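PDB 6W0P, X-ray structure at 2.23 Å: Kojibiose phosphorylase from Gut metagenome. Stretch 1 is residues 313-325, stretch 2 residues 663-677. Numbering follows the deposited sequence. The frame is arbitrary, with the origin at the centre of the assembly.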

# COMPACT_ATOMS: atom_id res chain seq x y z
N GLY A 313 30.06 -12.26 24.50
CA GLY A 313 28.99 -11.49 23.83
C GLY A 313 29.24 -10.00 23.95
O GLY A 313 29.33 -9.31 22.87
N ILE A 314 29.35 -9.48 25.17
CA ILE A 314 29.48 -8.00 25.33
C ILE A 314 30.71 -7.50 24.57
O ILE A 314 30.65 -6.40 23.98
CB ILE A 314 29.49 -7.55 26.80
CG1 ILE A 314 29.31 -6.04 26.87
CG2 ILE A 314 30.75 -7.99 27.54
CD1 ILE A 314 28.12 -5.53 26.10
N ARG A 315 31.82 -8.24 24.59
CA ARG A 315 33.06 -7.76 23.94
C ARG A 315 32.86 -7.85 22.42
O ARG A 315 33.28 -6.93 21.70
CB ARG A 315 34.27 -8.50 24.49
CG ARG A 315 35.55 -7.74 24.19
CD ARG A 315 36.75 -8.36 24.85
NE ARG A 315 36.90 -7.91 26.21
CZ ARG A 315 36.97 -8.67 27.29
NH1 ARG A 315 36.86 -10.00 27.21
NH2 ARG A 315 37.15 -8.09 28.47
N TYR A 316 32.14 -8.87 21.96
CA TYR A 316 31.78 -8.95 20.53
C TYR A 316 30.98 -7.70 20.16
O TYR A 316 31.28 -7.07 19.11
CB TYR A 316 31.04 -10.27 20.21
CG TYR A 316 30.59 -10.34 18.78
CD1 TYR A 316 31.49 -10.61 17.76
CD2 TYR A 316 29.29 -10.06 18.44
CE1 TYR A 316 31.08 -10.64 16.44
CE2 TYR A 316 28.86 -10.11 17.13
CZ TYR A 316 29.76 -10.38 16.12
OH TYR A 316 29.33 -10.38 14.83
N CYS A 317 29.94 -7.37 20.95
CA CYS A 317 29.05 -6.20 20.72
C CYS A 317 29.87 -4.90 20.69
O CYS A 317 29.71 -4.12 19.74
CB CYS A 317 27.95 -6.10 21.79
SG CYS A 317 26.72 -7.42 21.69
N LEU A 318 30.75 -4.68 21.66
CA LEU A 318 31.63 -3.48 21.67
C LEU A 318 32.48 -3.47 20.38
O LEU A 318 32.63 -2.39 19.76
CB LEU A 318 32.48 -3.43 22.93
CG LEU A 318 31.69 -3.37 24.24
CD1 LEU A 318 32.60 -3.08 25.42
CD2 LEU A 318 30.58 -2.33 24.17
N PHE A 319 33.00 -4.63 19.98
CA PHE A 319 33.86 -4.76 18.78
C PHE A 319 33.10 -4.24 17.55
O PHE A 319 33.67 -3.43 16.80
CB PHE A 319 34.35 -6.20 18.62
CG PHE A 319 35.15 -6.41 17.36
CD1 PHE A 319 36.49 -6.11 17.33
CD2 PHE A 319 34.54 -6.88 16.21
CE1 PHE A 319 37.22 -6.28 16.16
CE2 PHE A 319 35.27 -7.07 15.06
CZ PHE A 319 36.61 -6.76 15.03
N GLN A 320 31.86 -4.70 17.35
CA GLN A 320 31.01 -4.30 16.19
C GLN A 320 30.61 -2.82 16.26
O GLN A 320 30.42 -2.19 15.18
CB GLN A 320 29.78 -5.20 16.10
CG GLN A 320 30.10 -6.64 15.70
CD GLN A 320 30.78 -6.74 14.35
OE1 GLN A 320 30.83 -5.79 13.57
NE2 GLN A 320 31.32 -7.92 14.07
N MET A 321 30.43 -2.27 17.45
CA MET A 321 30.08 -0.84 17.62
C MET A 321 31.27 -0.01 17.14
O MET A 321 31.04 0.98 16.47
CB MET A 321 29.74 -0.45 19.07
CG MET A 321 28.43 -1.03 19.60
SD MET A 321 26.99 -0.40 18.72
CE MET A 321 26.82 1.18 19.55
N ILE A 322 32.48 -0.41 17.49
CA ILE A 322 33.74 0.32 17.15
C ILE A 322 33.96 0.18 15.63
O ILE A 322 34.44 1.15 14.99
CB ILE A 322 34.92 -0.20 18.02
CG1 ILE A 322 34.69 0.08 19.51
CG2 ILE A 322 36.21 0.44 17.54
CD1 ILE A 322 35.54 -0.73 20.55
N GLN A 323 33.61 -0.98 15.06
CA GLN A 323 33.72 -1.26 13.60
C GLN A 323 32.70 -0.43 12.82
O GLN A 323 33.05 0.08 11.72
CB GLN A 323 33.52 -2.74 13.30
CG GLN A 323 34.75 -3.60 13.63
CD GLN A 323 34.84 -4.86 12.80
OE1 GLN A 323 35.90 -5.18 12.29
NE2 GLN A 323 33.73 -5.57 12.67
N ALA A 324 31.50 -0.26 13.36
CA ALA A 324 30.40 0.45 12.68
C ALA A 324 30.71 1.94 12.52
O ALA A 324 30.30 2.50 11.49
CB ALA A 324 29.12 0.23 13.45
N TYR A 325 31.33 2.59 13.51
CA TYR A 325 31.54 4.06 13.51
C TYR A 325 32.68 4.47 14.44
O TYR A 325 32.73 4.00 15.58
CB TYR A 325 30.26 4.76 13.98
CG TYR A 325 30.00 6.08 13.32
CD1 TYR A 325 29.56 6.12 12.02
CD2 TYR A 325 30.21 7.28 13.97
CE1 TYR A 325 29.33 7.32 11.37
CE2 TYR A 325 29.99 8.50 13.33
CZ TYR A 325 29.53 8.52 12.03
OH TYR A 325 29.26 9.70 11.38
N GLY A 663 22.80 -10.43 8.20
CA GLY A 663 23.62 -9.36 8.80
C GLY A 663 23.42 -9.30 10.30
O GLY A 663 22.54 -10.01 10.82
N ILE A 664 24.29 -8.57 10.98
CA ILE A 664 24.21 -8.37 12.45
C ILE A 664 23.12 -7.32 12.69
O ILE A 664 22.81 -6.54 11.73
CB ILE A 664 25.59 -7.96 13.02
CG1 ILE A 664 26.05 -6.59 12.51
CG2 ILE A 664 26.62 -9.03 12.74
CD1 ILE A 664 27.40 -6.19 13.05
N HIS A 665 22.56 -7.30 13.89
CA HIS A 665 21.50 -6.36 14.33
C HIS A 665 22.13 -5.23 15.17
O HIS A 665 22.38 -5.43 16.39
CB HIS A 665 20.43 -7.11 15.12
CG HIS A 665 19.76 -8.20 14.38
ND1 HIS A 665 20.39 -9.38 14.12
CD2 HIS A 665 18.50 -8.32 13.92
CE1 HIS A 665 19.55 -10.18 13.51
NE2 HIS A 665 18.39 -9.56 13.38
N MET A 666 22.35 -4.09 14.53
CA MET A 666 23.18 -3.00 15.07
C MET A 666 22.51 -2.44 16.34
O MET A 666 23.19 -2.28 17.35
CB MET A 666 23.33 -1.93 13.99
CG MET A 666 24.68 -1.27 13.94
SD MET A 666 26.05 -2.44 13.97
CE MET A 666 26.80 -1.91 15.50
N THR A 667 21.20 -2.17 16.31
CA THR A 667 20.46 -1.60 17.47
C THR A 667 20.50 -2.59 18.63
O THR A 667 20.69 -2.17 19.77
CB THR A 667 19.02 -1.23 17.12
OG1 THR A 667 19.12 -0.12 16.24
CG2 THR A 667 18.22 -0.80 18.34
N SER A 668 20.31 -3.87 18.35
CA SER A 668 20.37 -4.95 19.36
C SER A 668 21.76 -4.96 20.01
O SER A 668 21.86 -5.11 21.25
CB SER A 668 20.01 -6.27 18.77
OG SER A 668 20.50 -7.29 19.64
N ILE A 669 22.80 -4.76 19.20
CA ILE A 669 24.21 -4.70 19.65
C ILE A 669 24.38 -3.50 20.58
O ILE A 669 24.95 -3.70 21.67
CB ILE A 669 25.15 -4.71 18.43
CG1 ILE A 669 25.17 -6.12 17.82
CG2 ILE A 669 26.56 -4.26 18.78
CD1 ILE A 669 25.89 -6.21 16.52
N ALA A 670 23.89 -2.32 20.19
CA ALA A 670 23.97 -1.07 20.98
C ALA A 670 23.20 -1.27 22.28
O ALA A 670 23.67 -0.81 23.32
CB ALA A 670 23.42 0.10 20.22
N ALA A 671 22.05 -1.94 22.21
CA ALA A 671 21.11 -2.11 23.34
C ALA A 671 21.77 -2.93 24.45
O ALA A 671 21.35 -2.76 25.59
CB ALA A 671 19.84 -2.78 22.87
N ALA A 672 22.73 -3.79 24.13
CA ALA A 672 23.39 -4.66 25.13
C ALA A 672 24.21 -3.75 26.04
O ALA A 672 24.12 -3.89 27.29
CB ALA A 672 24.23 -5.72 24.46
N TRP A 673 24.93 -2.81 25.44
CA TRP A 673 25.74 -1.83 26.20
C TRP A 673 24.78 -1.00 27.06
O TRP A 673 25.07 -0.81 28.24
CB TRP A 673 26.56 -0.94 25.27
CG TRP A 673 27.33 0.11 26.02
CD1 TRP A 673 28.59 -0.01 26.52
CD2 TRP A 673 26.88 1.42 26.37
NE1 TRP A 673 28.96 1.15 27.13
CE2 TRP A 673 27.94 2.05 27.05
CE3 TRP A 673 25.70 2.14 26.14
CZ2 TRP A 673 27.84 3.35 27.55
CZ3 TRP A 673 25.61 3.42 26.63
CH2 TRP A 673 26.67 4.02 27.32
N MET A 674 23.70 -0.51 26.46
CA MET A 674 22.69 0.33 27.13
C MET A 674 22.09 -0.41 28.33
O MET A 674 22.00 0.21 29.41
CB MET A 674 21.55 0.67 26.17
CG MET A 674 22.04 1.35 24.93
SD MET A 674 21.87 3.09 25.20
CE MET A 674 20.13 3.31 24.90
N ASN A 675 21.66 -1.66 28.10
CA ASN A 675 21.07 -2.52 29.15
C ASN A 675 22.05 -2.63 30.32
O ASN A 675 21.57 -2.64 31.49
CB ASN A 675 20.65 -3.90 28.64
CG ASN A 675 19.45 -4.46 29.39
OD1 ASN A 675 18.64 -5.16 28.80
ND2 ASN A 675 19.36 -4.19 30.69
N ILE A 676 23.36 -2.69 30.06
CA ILE A 676 24.38 -2.85 31.14
C ILE A 676 24.56 -1.51 31.87
O ILE A 676 24.43 -1.53 33.12
CB ILE A 676 25.70 -3.44 30.59
CG1 ILE A 676 25.50 -4.92 30.20
CG2 ILE A 676 26.82 -3.24 31.60
CD1 ILE A 676 26.71 -5.58 29.50
N VAL A 677 24.75 -0.40 31.15
CA VAL A 677 25.20 0.90 31.75
C VAL A 677 24.00 1.74 32.22
O VAL A 677 24.05 2.24 33.37
CB VAL A 677 26.14 1.67 30.82
CG1 VAL A 677 26.49 3.03 31.37
CG2 VAL A 677 27.42 0.90 30.56

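The contact joins two helices of one chain, 313-324 and 666-677, whose axes come within 8.9 Å of each other with 122° between their N-to-C directions. At that angle the helices run neither parallel nor fully antiparallel, and their nearest CA atoms, those of Cys317 and Ile669, lie 5.2 Å apart. No hydrogen bond crosses between the stretches; the 581 Å² buried, summed over both sides, is accounted for mainly by apolar packing. Three residues cover the most surface: Ile669, Met321 and Met666.

Ile669 has 72 Å² covered, the largest share, and its CA-to-CB bond points toward the other helix. With chi1 at -73° (m) and chi2 at 172° (t), Ile669 CG2 packs against Cys317 and Met321 and also comes 4.3 Å from Gln320 CB, to which Ile669 CD1 is closer at 4.0 Å. CG2 sits 3.3 Å from the carbonyl O of Cys317, 3.8 Å from Cys317 CB and 3.8 Å from Met321 CG. The short approach to a backbone atom shows how closely the helices meet here. That carbonyl O already accepts the helical hydrogen bond from Met321 N at 3.0 Å, so the methyl packs against a group whose polar need is met within its own helix. One turn further along, Ala672 also points toward the partner, and its CB lies 4.1 Å from Cys317 SG.

Met321 has 64 Å² covered, although its CA-to-CB bond points sideways. All three chi angles are in the m well (-69°, -65° and -80°), and this bent conformation brings the end of the side chain nearer the partner helix. The result is a set of contacts along the chain: CG against Ile669, SD 3.6 Å from Met666 CE, and CE 3.6 Å from Ala670 CB. Ala670 points away overall, yet its methyl is still touched.

Met666, with 56 Å² covered, likewise starts sideways and turns inward at its end. Its chi1 of -143° and chi3 of -117° lie between wells, with chi2 at 48° (p). The terminal CE is a shared contact point: besides Met321 SD, it lies 3.6 Å from the carbonyl O of Gln320 and 3.8 Å from Ala324 CB. It therefore packs against both backbone and side chains near the C-terminal end of the first helix.

Toward the other end of that helix, Ile314 CD1 reaches 3.7 Å from Ile676 CD1 and 4.2 Å from Ala672 CB. Leu318 CD2 approaches Trp673 CD1 at 3.9 Å, oblique to the indole ring.

Ahead of the second helix, Ile664 extends the contact to polar side chains. Its CD1 lies 3.5 Å from Gln320 OE1, and its CG2 3.7 Å from Tyr316 OH. These are carbon-to-oxygen approaches, and the polar groups bond within their own helix: Gln323 NE2 donates to Gln320 OE1 at 3.0 Å (145°), whereas Gln320 NE2 donates only weakly to Tyr316 OH at 3.3 Å (124°).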